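Local atomic coordinates of monosaccharide-transporting ATPase (Actinobacillus succinogenes, PDB entry 5DTE), a protein that binds the sugar beta-D-allopyranose between its two lobes and probably delivers it, as a periplasmic solute-binding protein, to an ABC transporter. Residues S43-Q46 and G47-T51; P92-S95 and I96-I99; N197-T200 and E201-L204; A231-A234 and V235-G239. All blocks are in the same frame, centred on the assembly; numbering follows the deposited sequence.

Contact 1: residues S43-Q46 and G47-T51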
ATOM      1  N   SER A  43       7.675  -8.615  -2.295  1.00 25.86           N
ATOM      2  CA  SER A  43       7.111  -9.556  -1.332  1.00 22.43           C
ATOM      3  C   SER A  43       5.820 -10.160  -1.843  1.00 23.97           C
ATOM      4  O   SER A  43       5.521 -11.335  -1.621  1.00 29.49           O
ATOM      5  CB  SER A  43       6.868  -8.844   0.002  1.00 17.81           C
ATOM      6  OG  SER A  43       5.935  -9.553   0.776  1.00 30.49           O
ATOM      7  N   MET A  44       5.046  -9.328  -2.520  1.00 25.44           N
ATOM      8  CA  MET A  44       3.758  -9.734  -3.045  1.00 25.16           C
ATOM      9  C   MET A  44       3.958 -10.570  -4.294  1.00 32.87           C
ATOM     10  O   MET A  44       3.228 -11.536  -4.537  1.00 39.68           O
ATOM     11  CB  MET A  44       2.901  -8.502  -3.341  1.00 19.18           C
ATOM     12  CG  MET A  44       1.777  -8.737  -4.322  1.00 20.69           C
ATOM     13  SD  MET A  44       0.753  -7.277  -4.548  1.00 41.74           S
ATOM     14  CE  MET A  44       0.237  -6.959  -2.849  1.00  5.59           C
ATOM     15  N   ARG A  45       4.949 -10.189  -5.094  1.00 29.49           N
ATOM     16  CA  ARG A  45       5.228 -10.938  -6.300  1.00 25.96           C
ATOM     17  C   ARG A  45       5.678 -12.347  -5.918  1.00 26.21           C
ATOM     18  O   ARG A  45       5.308 -13.311  -6.575  1.00 39.52           O
ATOM     19  CB  ARG A  45       6.292 -10.259  -7.163  1.00 15.64           C
ATOM     20  CG  ARG A  45       6.610 -11.090  -8.407  1.00 21.76           C
ATOM     21  CD  ARG A  45       8.101 -11.254  -8.681  1.00 35.46           C
ATOM     22  NE  ARG A  45       8.316 -12.126  -9.839  1.00 43.23           N
ATOM     23  CZ  ARG A  45       8.519 -11.712 -11.087  1.00 43.34           C
ATOM     24  NH1 ARG A  45       8.692 -12.597 -12.062  1.00 26.28           N
ATOM     25  NH2 ARG A  45       8.567 -10.422 -11.362  1.00 58.63           N
ATOM     26  N   GLN A  46       6.472 -12.464  -4.854  1.00 12.83           N
ATOM     27  CA  GLN A  46       6.965 -13.758  -4.404  1.00 18.30           C
ATOM     28  C   GLN A  46       5.841 -14.643  -3.888  1.00 23.53           C
ATOM     29  O   GLN A  46       5.778 -15.817  -4.227  1.00 20.39           O
ATOM     30  CB  GLN A  46       8.011 -13.584  -3.320  1.00 21.11           C
ATOM     31  CG  GLN A  46       8.553 -14.897  -2.803  1.00 30.43           C
ATOM     32  CD  GLN A  46       9.628 -14.693  -1.752  1.00 45.81           C
ATOM     33  OE1 GLN A  46       9.424 -13.970  -0.771  1.00 53.79           O
ATOM     34  NE2 GLN A  46      10.788 -15.314  -1.961  1.00 41.52           N
ATOM     35  N   GLY A  47       4.965 -14.082  -3.058  1.00 24.63           N
ATOM     36  CA  GLY A  47       3.769 -14.780  -2.624  1.00 19.84           C
ATOM     37  C   GLY A  47       2.870 -15.155  -3.787  1.00 20.61           C
ATOM     38  O   GLY A  47       2.190 -16.178  -3.753  1.00 34.29           O
ATOM     39  N   ALA A  48       2.868 -14.324  -4.821  1.00 12.40           N
ATOM     40  CA  ALA A  48       2.077 -14.586  -6.025  1.00 18.10           C
ATOM     41  C   ALA A  48       2.553 -15.838  -6.725  1.00 24.13           C
ATOM     42  O   ALA A  48       1.754 -16.594  -7.267  1.00 34.31           O
ATOM     43  CB  ALA A  48       2.136 -13.390  -6.994  1.00 15.46           C
ATOM     44  N   GLU A  49       3.865 -16.046  -6.730  1.00 24.61           N
ATOM     45  CA  GLU A  49       4.454 -17.162  -7.452  1.00 25.71           C
ATOM     46  C   GLU A  49       4.342 -18.471  -6.662  1.00 29.73           C
ATOM     47  O   GLU A  49       4.217 -19.550  -7.245  1.00 37.22           O
ATOM     48  CB  GLU A  49       5.901 -16.841  -7.801  1.00  7.82           C
ATOM     49  CG  GLU A  49       5.994 -15.778  -8.876  1.00 32.02           C
ATOM     50  CD  GLU A  49       7.423 -15.414  -9.232  1.00 53.97           C
ATOM     51  OE1 GLU A  49       8.366 -15.974  -8.623  1.00 62.64           O
ATOM     52  OE2 GLU A  49       7.601 -14.555 -10.124  1.00 61.25           O
ATOM     53  N   GLU A  50       4.355 -18.364  -5.339  1.00 22.33           N
ATOM     54  CA  GLU A  50       4.053 -19.493  -4.477  1.00 19.29           C
ATOM     55  C   GLU A  50       2.610 -19.981  -4.638  1.00 26.39           C
ATOM     56  O   GLU A  50       2.358 -21.180  -4.653  1.00 36.03           O
ATOM     57  CB  GLU A  50       4.312 -19.118  -3.031  1.00 14.43           C
ATOM     58  CG  GLU A  50       5.754 -18.801  -2.735  1.00 15.93           C
ATOM     59  CD  GLU A  50       5.913 -18.038  -1.426  1.00 37.75           C
ATOM     60  OE1 GLU A  50       4.882 -17.680  -0.811  1.00 36.16           O
ATOM     61  OE2 GLU A  50       7.068 -17.773  -1.023  1.00 53.50           O
ATOM     62  N   THR A  51       1.666 -19.056  -4.743  1.00 27.63           N
ATOM     63  CA  THR A  51       0.265 -19.418  -4.970  1.00 25.32           C
ATOM     64  C   THR A  51       0.083 -19.979  -6.387  1.00 16.04           C
ATOM     65  O   THR A  51      -0.730 -20.872  -6.620  1.00 12.42           O
ATOM     66  CB  THR A  51      -0.675 -18.189  -4.730  1.00 17.20           C
ATOM     67  OG1 THR A  51      -0.809 -17.949  -3.325  1.00 20.62           O
ATOM     68  CG2 THR A  51      -2.062 -18.386  -5.334  1.00  6.41           C
TER
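E49 OE2 is gripped by the guanidinium group of R45, four residues earlier on helix 39-54. R45 NE donates to E49 OE2 at 2.5 Å, and R45 NH1 adds a weak bond to the same oxygen at 3.0 Å. The two flat groups stand 84° apart; the carboxylate oxygen comes to the guanidinium edge, while NE approaches from above the carboxylate plane. The R45 chain bends at chi2 (-134°) on its way there. Arginine and glutamate, both long, suit this i to i+4 spacing on a partly exposed flank, resting on V61 and L59 of strand 58-63. One position on, Q46 and E50 repeat the spacing without joining ends: E50 OE2 lies 3.7 Å from Q46 CG, while K273 donates to Q46 OE1 and forms a long, weak ion pair with E50 OE2. Beneath, the backbone is ordinary alpha helix, A48 N bonding to M44 O at 2.8 Å. This helix is the crossover of the beta-alpha-beta unit between strands 28-33 and 58-63; G47 and A48 are small and buried, and A48 packs on V276 of helix 272-287, outside that unit. Since NE makes the main bond and NH1 a weak one, both to OE2, negative charge would probably be drawn there.

Contact 2: residues P92-S95 and I96-I99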
ATOM      1  N   PRO A  92      -3.584  -1.013 -10.274  1.00 39.78           N
ATOM      2  CA  PRO A  92      -3.697   0.228 -11.042  1.00 31.38           C
ATOM      3  C   PRO A  92      -2.767   1.355 -10.608  1.00 29.92           C
ATOM      4  O   PRO A  92      -2.101   1.272  -9.587  1.00 23.27           O
ATOM      5  CB  PRO A  92      -5.156   0.626 -10.828  1.00 22.63           C
ATOM      6  CG  PRO A  92      -5.838  -0.662 -10.730  1.00 27.77           C
ATOM      7  CD  PRO A  92      -4.913  -1.534  -9.919  1.00 33.18           C
ATOM      8  N   ASN A  93      -2.778   2.407 -11.419  1.00 37.53           N
ATOM      9  CA  ASN A  93      -1.780   3.457 -11.456  1.00 27.19           C
ATOM     10  C   ASN A  93      -2.484   4.792 -11.416  1.00 22.42           C
ATOM     11  O   ASN A  93      -1.869   5.855 -11.505  1.00 28.29           O
ATOM     12  CB  ASN A  93      -0.960   3.344 -12.741  1.00 32.28           C
ATOM     13  CG  ASN A  93       0.505   3.215 -12.478  1.00 42.08           C
ATOM     14  OD1 ASN A  93       0.957   3.451 -11.358  1.00 53.48           O
ATOM     15  ND2 ASN A  93       1.268   2.852 -13.508  1.00 34.76           N
ATOM     16  N   ASP A  94      -3.797   4.710 -11.289  1.00 18.05           N
ATOM     17  CA  ASP A  94      -4.669   5.840 -11.501  1.00 28.91           C
ATOM     18  C   ASP A  94      -6.092   5.322 -11.321  1.00 36.86           C
ATOM     19  O   ASP A  94      -6.466   4.326 -11.935  1.00 47.88           O
ATOM     20  CB  ASP A  94      -4.441   6.418 -12.898  1.00 24.60           C
ATOM     21  CG  ASP A  94      -5.049   7.774 -13.071  1.00 35.15           C
ATOM     22  OD1 ASP A  94      -4.292   8.693 -13.452  1.00 47.05           O
ATOM     23  OD2 ASP A  94      -6.274   7.917 -12.851  1.00 31.22           O
ATOM     24  N   SER A  95      -6.886   5.964 -10.477  1.00 27.72           N
ATOM     25  CA  SER A  95      -8.174   5.375 -10.119  1.00 31.12           C
ATOM     26  C   SER A  95      -9.147   5.395 -11.298  1.00 35.62           C
ATOM     27  O   SER A  95     -10.114   4.619 -11.352  1.00 28.11           O
ATOM     28  CB  SER A  95      -8.777   6.101  -8.908  1.00 37.21           C
ATOM     29  OG  SER A  95      -8.705   7.511  -9.059  1.00 42.00           O
ATOM     30  N   ILE A  96      -8.864   6.265 -12.260  1.00 34.67           N
ATOM     31  CA  ILE A  96      -9.804   6.539 -13.332  1.00 29.62           C
ATOM     32  C   ILE A  96      -9.311   6.086 -14.704  1.00 32.74           C
ATOM     33  O   ILE A  96     -10.076   5.539 -15.497  1.00 15.68           O
ATOM     34  CB  ILE A  96     -10.125   8.029 -13.346  1.00 27.60           C
ATOM     35  CG1 ILE A  96     -10.820   8.381 -12.033  1.00 24.21           C
ATOM     36  CG2 ILE A  96     -10.962   8.401 -14.568  1.00 30.37           C
ATOM     37  CD1 ILE A  96     -11.423   9.747 -11.990  1.00 38.53           C
ATOM     38  N   ALA A  97      -8.022   6.286 -14.959  1.00 34.81           N
ATOM     39  CA  ALA A  97      -7.414   5.968 -16.252  1.00 32.24           C
ATOM     40  C   ALA A  97      -7.651   4.544 -16.731  1.00 29.16           C
ATOM     41  O   ALA A  97      -7.740   4.306 -17.932  1.00 32.54           O
ATOM     42  CB  ALA A  97      -5.937   6.232 -16.189  1.00 32.22           C
ATOM     43  N   PHE A  98      -7.748   3.602 -15.796  1.00 28.56           N
ATOM     44  CA  PHE A  98      -7.897   2.185 -16.143  1.00 30.65           C
ATOM     45  C   PHE A  98      -9.328   1.712 -16.398  1.00 26.64           C
ATOM     46  O   PHE A  98      -9.548   0.549 -16.711  1.00 32.37           O
ATOM     47  CB  PHE A  98      -7.278   1.315 -15.047  1.00 30.01           C
ATOM     48  CG  PHE A  98      -5.779   1.348 -15.038  1.00 29.12           C
ATOM     49  CD1 PHE A  98      -5.104   2.379 -14.407  1.00 27.27           C
ATOM     50  CD2 PHE A  98      -5.045   0.358 -15.676  1.00 26.85           C
ATOM     51  CE1 PHE A  98      -3.731   2.422 -14.405  1.00 26.25           C
ATOM     52  CE2 PHE A  98      -3.673   0.391 -15.678  1.00 28.38           C
ATOM     53  CZ  PHE A  98      -3.010   1.426 -15.037  1.00 31.45           C
ATOM     54  N   ILE A  99     -10.305   2.595 -16.269  1.00 20.92           N
ATOM     55  CA  ILE A  99     -11.684   2.183 -16.496  1.00 22.94           C
ATOM     56  C   ILE A  99     -11.963   1.736 -17.949  1.00 26.96           C
ATOM     57  O   ILE A  99     -12.568   0.689 -18.149  1.00 33.31           O
ATOM     58  CB  ILE A  99     -12.661   3.303 -16.087  1.00 19.27           C
ATOM     59  CG1 ILE A  99     -12.741   3.373 -14.569  1.00 17.83           C
ATOM     60  CG2 ILE A  99     -14.044   3.078 -16.674  1.00 16.55           C
ATOM     61  CD1 ILE A  99     -13.674   4.441 -14.097  1.00 22.54           C
TER
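P92 and D94 are extended, N93 and S95 turn the chain, and a type I beta turn runs from I96 to I99, with I99 N bonded to I96 O at 3.1 Å. D94 forms an Asx turn: its OD2 accepts from I96 N at 3.1 Å and from A97 N at 3.2 Å, both nearly straight. The first N-H uses the anti lone pair, whereas the second comes from above the carboxylate plane, 59° out of it. The short aspartate chain, with CG turned opposite the backbone N (chi1 -166°), brings OD2 back to these amides, and A97 CB lies 3.6 Å from D94 CG. This loop joins strand 87-90 to helix 99-105 in the six-stranded-sheet lobe of the periplasmic binding protein fold. F98, buried, turns its ring back under the start of the loop. P92 lies over one face in a CH-pi contact, its CA 4.2 Å from the ring centroid, while D94 O meets the ring edge at CD1. N93 CB sits 3.4 Å from F98 CE1. Proline offers a rigid, apolar surface to the aromatic ring, and both P92 and F98 also pack on L119; F98 touches L73 of helix 70-82 as well.

Contact 3: residues N197-T200 and E201-L204. With ALL (beta-D-allopyranose), chain E.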
ATOM      1  N   ASN A 197       6.817  10.767  -1.371  1.00 15.96           N
ATOM      2  CA  ASN A 197       6.569   9.980  -2.597  1.00 30.01           C
ATOM      3  C   ASN A 197       6.838   8.478  -2.527  1.00 39.99           C
ATOM      4  O   ASN A 197       7.052   7.856  -3.574  1.00 42.80           O
ATOM      5  CB  ASN A 197       7.388  10.547  -3.766  1.00 32.57           C
ATOM      6  CG  ASN A 197       6.895  11.908  -4.218  1.00 40.52           C
ATOM      7  OD1 ASN A 197       5.871  12.007  -4.894  1.00 43.72           O
ATOM      8  ND2 ASN A 197       7.621  12.966  -3.844  1.00 35.69           N
ATOM      9  N   TRP A 198       6.831   7.922  -1.308  1.00 38.30           N
ATOM     10  CA  TRP A 198       7.001   6.483  -1.035  1.00 28.23           C
ATOM     11  C   TRP A 198       8.448   5.988  -1.107  1.00 27.18           C
ATOM     12  O   TRP A 198       8.695   4.791  -0.930  1.00 21.43           O
ATOM     13  CB  TRP A 198       6.149   5.634  -1.989  1.00 33.48           C
ATOM     14  CG  TRP A 198       4.663   5.720  -1.768  1.00 40.03           C
ATOM     15  CD1 TRP A 198       3.984   5.786  -0.568  1.00 42.78           C
ATOM     16  CD2 TRP A 198       3.677   5.763  -2.784  1.00 33.24           C
ATOM     17  NE1 TRP A 198       2.630   5.847  -0.793  1.00 36.18           N
ATOM     18  CE2 TRP A 198       2.417   5.845  -2.144  1.00 36.98           C
ATOM     19  CE3 TRP A 198       3.732   5.738  -4.176  1.00 34.40           C
ATOM     20  CZ2 TRP A 198       1.235   5.901  -2.858  1.00 42.82           C
ATOM     21  CZ3 TRP A 198       2.561   5.789  -4.881  1.00 44.49           C
ATOM     22  CH2 TRP A 198       1.326   5.872  -4.224  1.00 51.94           C
ATOM     23  N   GLU A 199       9.387   6.902  -1.361  1.00 29.43           N
ATOM     24  CA  GLU A 199      10.813   6.573  -1.501  1.00 25.31           C
ATOM     25  C   GLU A 199      11.563   6.733  -0.191  1.00 15.47           C
ATOM     26  O   GLU A 199      11.396   7.729   0.480  1.00  7.16           O
ATOM     27  CB  GLU A 199      11.481   7.467  -2.561  1.00 31.17           C
ATOM     28  CG  GLU A 199      11.501   6.917  -3.989  1.00 37.58           C
ATOM     29  CD  GLU A 199      12.216   7.852  -4.967  1.00 52.08           C
ATOM     30  OE1 GLU A 199      13.400   8.197  -4.726  1.00 56.38           O
ATOM     31  OE2 GLU A 199      11.585   8.255  -5.972  1.00 55.68           O
ATOM     32  N   THR A 200      12.411   5.770   0.154  1.00 25.93           N
ATOM     33  CA  THR A 200      13.293   5.923   1.312  1.00 30.18           C
ATOM     34  C   THR A 200      14.156   7.190   1.196  1.00 26.36           C
ATOM     35  O   THR A 200      14.053   8.081   2.041  1.00 34.15           O
ATOM     36  CB  THR A 200      14.215   4.691   1.515  1.00 14.50           C
ATOM     37  OG1 THR A 200      13.436   3.577   1.960  1.00 25.42           O
ATOM     38  CG2 THR A 200      15.235   4.968   2.559  1.00  6.08           C
ATOM     39  N   GLU A 201      14.970   7.288   0.147  1.00 25.35           N
ATOM     40  CA  GLU A 201      15.957   8.371   0.041  1.00 29.89           C
ATOM     41  C   GLU A 201      15.336   9.773   0.168  1.00 25.65           C
ATOM     42  O   GLU A 201      15.901  10.631   0.837  1.00 35.17           O
ATOM     43  CB  GLU A 201      16.743   8.260  -1.275  1.00 38.94           C
ATOM     44  CG  GLU A 201      18.147   8.902  -1.255  1.00 50.91           C
ATOM     45  CD  GLU A 201      19.166   8.125  -0.413  1.00 59.28           C
ATOM     46  OE1 GLU A 201      20.205   8.718  -0.016  1.00 63.42           O
ATOM     47  OE2 GLU A 201      18.932   6.920  -0.161  1.00 57.33           O
ATOM     48  N   GLN A 202      14.175  10.009  -0.440  1.00 11.41           N
ATOM     49  CA  GLN A 202      13.497  11.299  -0.281  1.00 11.57           C
ATOM     50  C   GLN A 202      12.988  11.602   1.152  1.00 29.25           C
ATOM     51  O   GLN A 202      12.991  12.766   1.603  1.00 20.74           O
ATOM     52  CB  GLN A 202      12.319  11.389  -1.237  1.00 14.00           C
ATOM     53  CG  GLN A 202      12.670  11.249  -2.681  1.00 19.43           C
ATOM     54  CD  GLN A 202      11.547  11.719  -3.589  1.00 24.81           C
ATOM     55  OE1 GLN A 202      10.735  12.578  -3.217  1.00 22.17           O
ATOM     56  NE2 GLN A 202      11.490  11.150  -4.791  1.00 29.33           N
ATOM     57  N   ALA A 203      12.524  10.567   1.852  1.00 21.48           N
ATOM     58  CA  ALA A 203      11.976  10.750   3.186  1.00 16.95           C
ATOM     59  C   ALA A 203      13.100  11.053   4.166  1.00 24.75           C
ATOM     60  O   ALA A 203      12.880  11.700   5.181  1.00 22.99           O
ATOM     61  CB  ALA A 203      11.203   9.542   3.617  1.00 18.18           C
ATOM     62  N   LEU A 204      14.314  10.614   3.851  1.00 26.36           N
ATOM     63  CA  LEU A 204      15.482  11.013   4.640  1.00 17.85           C
ATOM     64  C   LEU A 204      15.754  12.516   4.466  1.00 26.18           C
ATOM     65  O   LEU A 204      15.952  13.238   5.447  1.00 30.22           O
ATOM     66  CB  LEU A 204      16.710  10.185   4.251  1.00 10.05           C
ATOM     67  CG  LEU A 204      18.087  10.483   4.862  1.00 12.78           C
ATOM     68  CD1 LEU A 204      18.140  10.128   6.333  1.00  8.57           C
ATOM     69  CD2 LEU A 204      19.151   9.709   4.098  1.00 18.89           C
TER
HETATM   70  C1  ALL E 401       0.690   1.464  -2.093  1.00 29.89           C
HETATM   71  C2  ALL E 401       0.771   0.094  -1.446  1.00 25.89           C
HETATM   72  C3  ALL E 401       2.015  -0.088  -0.659  1.00 26.39           C
HETATM   73  C4  ALL E 401       3.236   0.357  -1.402  1.00 25.12           C
HETATM   74  C5  ALL E 401       3.038   1.807  -1.809  1.00 12.81           C
HETATM   75  C6  ALL E 401       4.259   2.445  -2.388  1.00  6.27           C
HETATM   76  O1  ALL E 401      -0.341   1.530  -2.999  1.00 45.94           O
HETATM   77  O2  ALL E 401      -0.352  -0.030  -0.546  1.00 25.04           O
HETATM   78  O3  ALL E 401       1.919   0.715   0.559  1.00 13.47           O
HETATM   79  O4  ALL E 401       4.397   0.221  -0.569  1.00 29.68           O
HETATM   80  O5  ALL E 401       1.960   1.830  -2.789  1.00 13.34           O
HETATM   81  O6  ALL E 401       4.489   1.923  -3.679  1.00  7.11           O
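Over one face of the W198 indole lies C6 of the bound beta-D-allopyranose, which approaches W198 CG to 3.4 Å and sits toward the rim of the ring system. This exocyclic carbon, 3.3 Å above the ring plane, makes an apolar contact that complements the polar bonds to the hydroxyls. W198 starts away from residues 201-204, and its indole lines the sugar pocket, where D250, R174, E67, D116 and K34 bind the sugar by hydrogen bonds. Two further flat groups meet around Q202. Its amide is turned 55° from that of N197 and 80° from the carboxylate of E199, and it bonds to both: N197 ND2 donates to Q202 OE1 at 3.2 Å, and Q202 NE2 makes a weak bond to E199 OE2 at 3.1 Å. An amide suits this place because it can accept from the asparagine at one end and donate to the glutamate at the other. With CG beside the backbone N (chi1 -59°) and the chain extended beyond it, the Q202 amide reaches the loop residues N197 and E199.

The loop 197-199 leads into helix 200-213, in the second lobe of the periplasmic binding protein fold, with E199 at the N-cap position. The first turn is closed by L204 N to T200 O at 3.1 Å and by a weak bond from A203 N to E199 O at 3.3 Å. T200 turns its OG1 to N226 O, so its hydroxyl joins the start of helix 200-213 to the first turn of helix 225-237. A203, small and buried, packs on M227 of helix 225-237, which W198 also touches.

Contact 4: residues A231-A234 and V235-G239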
ATOM      1  N   ALA A 231      12.870   7.872   7.485  1.00 25.97           N
ATOM      2  CA  ALA A 231      12.591   8.811   8.558  1.00 11.17           C
ATOM      3  C   ALA A 231      13.361   8.459   9.829  1.00 11.19           C
ATOM      4  O   ALA A 231      13.846   9.344  10.546  1.00 11.19           O
ATOM      5  CB  ALA A 231      11.115   8.848   8.828  1.00 11.11           C
ATOM      6  N   VAL A 232      13.477   7.164  10.104  1.00 15.62           N
ATOM      7  CA  VAL A 232      14.273   6.706  11.240  1.00 22.12           C
ATOM      8  C   VAL A 232      15.744   7.107  11.090  1.00 25.52           C
ATOM      9  O   VAL A 232      16.355   7.600  12.033  1.00 38.48           O
ATOM     10  CB  VAL A 232      14.179   5.180  11.422  1.00 19.68           C
ATOM     11  CG1 VAL A 232      15.148   4.708  12.495  1.00 22.84           C
ATOM     12  CG2 VAL A 232      12.765   4.775  11.771  1.00 16.45           C
ATOM     13  N   THR A 233      16.300   6.911   9.899  1.00 23.38           N
ATOM     14  CA  THR A 233      17.690   7.276   9.609  1.00 26.36           C
ATOM     15  C   THR A 233      17.975   8.746   9.887  1.00 26.08           C
ATOM     16  O   THR A 233      19.054   9.097  10.359  1.00 28.42           O
ATOM     17  CB  THR A 233      18.043   6.970   8.148  1.00 18.70           C
ATOM     18  OG1 THR A 233      17.677   5.618   7.864  1.00 19.73           O
ATOM     19  CG2 THR A 233      19.527   7.157   7.900  1.00 13.96           C
ATOM     20  N   ALA A 234      17.000   9.595   9.581  1.00 19.81           N
ATOM     21  CA  ALA A 234      17.076  10.998   9.930  1.00 11.35           C
ATOM     22  C   ALA A 234      17.186  11.181  11.446  1.00 24.45           C
ATOM     23  O   ALA A 234      18.155  11.785  11.922  1.00 30.38           O
ATOM     24  CB  ALA A 234      15.876  11.742   9.394  1.00 11.28           C
ATOM     25  N   VAL A 235      16.224  10.665  12.219  1.00 15.03           N
ATOM     26  CA  VAL A 235      16.268  10.930  13.656  1.00 12.01           C
ATOM     27  C   VAL A 235      17.587  10.398  14.274  1.00 29.26           C
ATOM     28  O   VAL A 235      18.211  11.104  15.057  1.00 23.87           O
ATOM     29  CB  VAL A 235      15.012  10.379  14.412  1.00 11.25           C
ATOM     30  CG1 VAL A 235      13.749  10.831  13.725  1.00 11.18           C
ATOM     31  CG2 VAL A 235      15.026   8.875  14.557  1.00 12.90           C
ATOM     32  N   GLU A 236      18.058   9.214  13.873  1.00 32.14           N
ATOM     33  CA  GLU A 236      19.315   8.672  14.414  1.00 32.97           C
ATOM     34  C   GLU A 236      20.544   9.461  13.946  1.00 27.40           C
ATOM     35  O   GLU A 236      21.544   9.574  14.673  1.00 17.51           O
ATOM     36  CB  GLU A 236      19.467   7.194  14.042  1.00 46.77           C
ATOM     37  CG  GLU A 236      18.485   6.272  14.775  1.00 57.34           C
ATOM     38  CD  GLU A 236      18.787   4.791  14.581  1.00 57.07           C
ATOM     39  OE1 GLU A 236      19.197   4.400  13.462  1.00 61.91           O
ATOM     40  OE2 GLU A 236      18.615   4.021  15.555  1.00 45.95           O
ATOM     41  N   ASN A 237      20.469  10.002  12.732  1.00 25.45           N
ATOM     42  CA  ASN A 237      21.477  10.935  12.256  1.00 11.62           C
ATOM     43  C   ASN A 237      21.461  12.142  13.155  1.00 18.94           C
ATOM     44  O   ASN A 237      22.498  12.619  13.605  1.00 28.71           O
ATOM     45  CB  ASN A 237      21.214  11.356  10.811  1.00 11.61           C
ATOM     46  CG  ASN A 237      21.878  10.434   9.783  1.00 13.32           C
ATOM     47  OD1 ASN A 237      22.383   9.355  10.102  1.00 16.78           O
ATOM     48  ND2 ASN A 237      21.867  10.868   8.535  1.00 11.71           N
ATOM     49  N   ALA A 238      20.257  12.609  13.445  1.00 21.78           N
ATOM     50  CA  ALA A 238      20.066  13.853  14.173  1.00 20.27           C
ATOM     51  C   ALA A 238      20.284  13.692  15.684  1.00 21.02           C
ATOM     52  O   ALA A 238      19.951  14.580  16.467  1.00 10.58           O
ATOM     53  CB  ALA A 238      18.682  14.389  13.890  1.00 11.58           C
ATOM     54  N   GLY A 239      20.841  12.554  16.086  1.00 29.34           N
ATOM     55  CA  GLY A 239      21.043  12.252  17.492  1.00 24.77           C
ATOM     56  C   GLY A 239      19.750  12.133  18.277  1.00 12.57           C
ATOM     57  O   GLY A 239      19.744  12.295  19.499  1.00 16.88           O
TER
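V232 and E236 lie side by side and point the same way on the last turns of helix 225-237, which ends in a Schellman motif within a beta-alpha-beta unit of the second lobe. V232 CG1 is 4.2 Å from E236 OE1, so the methyl runs alongside the carboxylate-bearing chain without a polar link. The extended E236 chain (chi2 -170°) carries its OE2 to a salt bridge with K263, while V232 packs on M264: an apolar branch and a long acid suit a flank passing from buried to partly exposed. Turned to another side, V235 sets CG2 between its backbone N and carbonyl carbon (chi1 -50°), 3.1 Å from V232 O, and CG1 rests 3.5 Å from A231 O. This compact branched residue, with the small A231 and A234, faces helix 200-213, where it touches L211 and the alanines touch T207. On the exposed side N237 leans back over the preceding turn, its CB 3.2 Å from T233 O; the hydroxyl of T233 goes to I229 O. The backbone runs in regular i to i+4 bonds, E236 N to V232 O at 3.0 Å among them. A238 then departs from helical angles, and G239, as the C-prime residue, takes a positive phi of 64° readily since it has no CB. L240 N comes back to V235 O, and G239 N turns back to E236 O in a weak bond of 3.4 Å.

How the contacts relate
Contacts 3 and 4 belong to the same lobe and touch directly: L204 CD1 of contact 3 packs against T233 CG2 of contact 4 at 3.6 Å, joining helix 200-213 to helix 225-237. Contacts 1 and 2 lie in the other lobe, their nearest atoms about 10 Å apart. The sugar sits between the lobes. Contact 3 reaches it through W198, whereas the side chains of M44 in contact 1 and N93 in contact 2 remain about 7 and 9 Å from it. Across the cleft, contacts 2 and 3 come within about 7 Å at their nearest atoms; contact 4, whose centre is about 36 Å from that of contact 2, lies beyond contact 3, with centres about 13 Å apart.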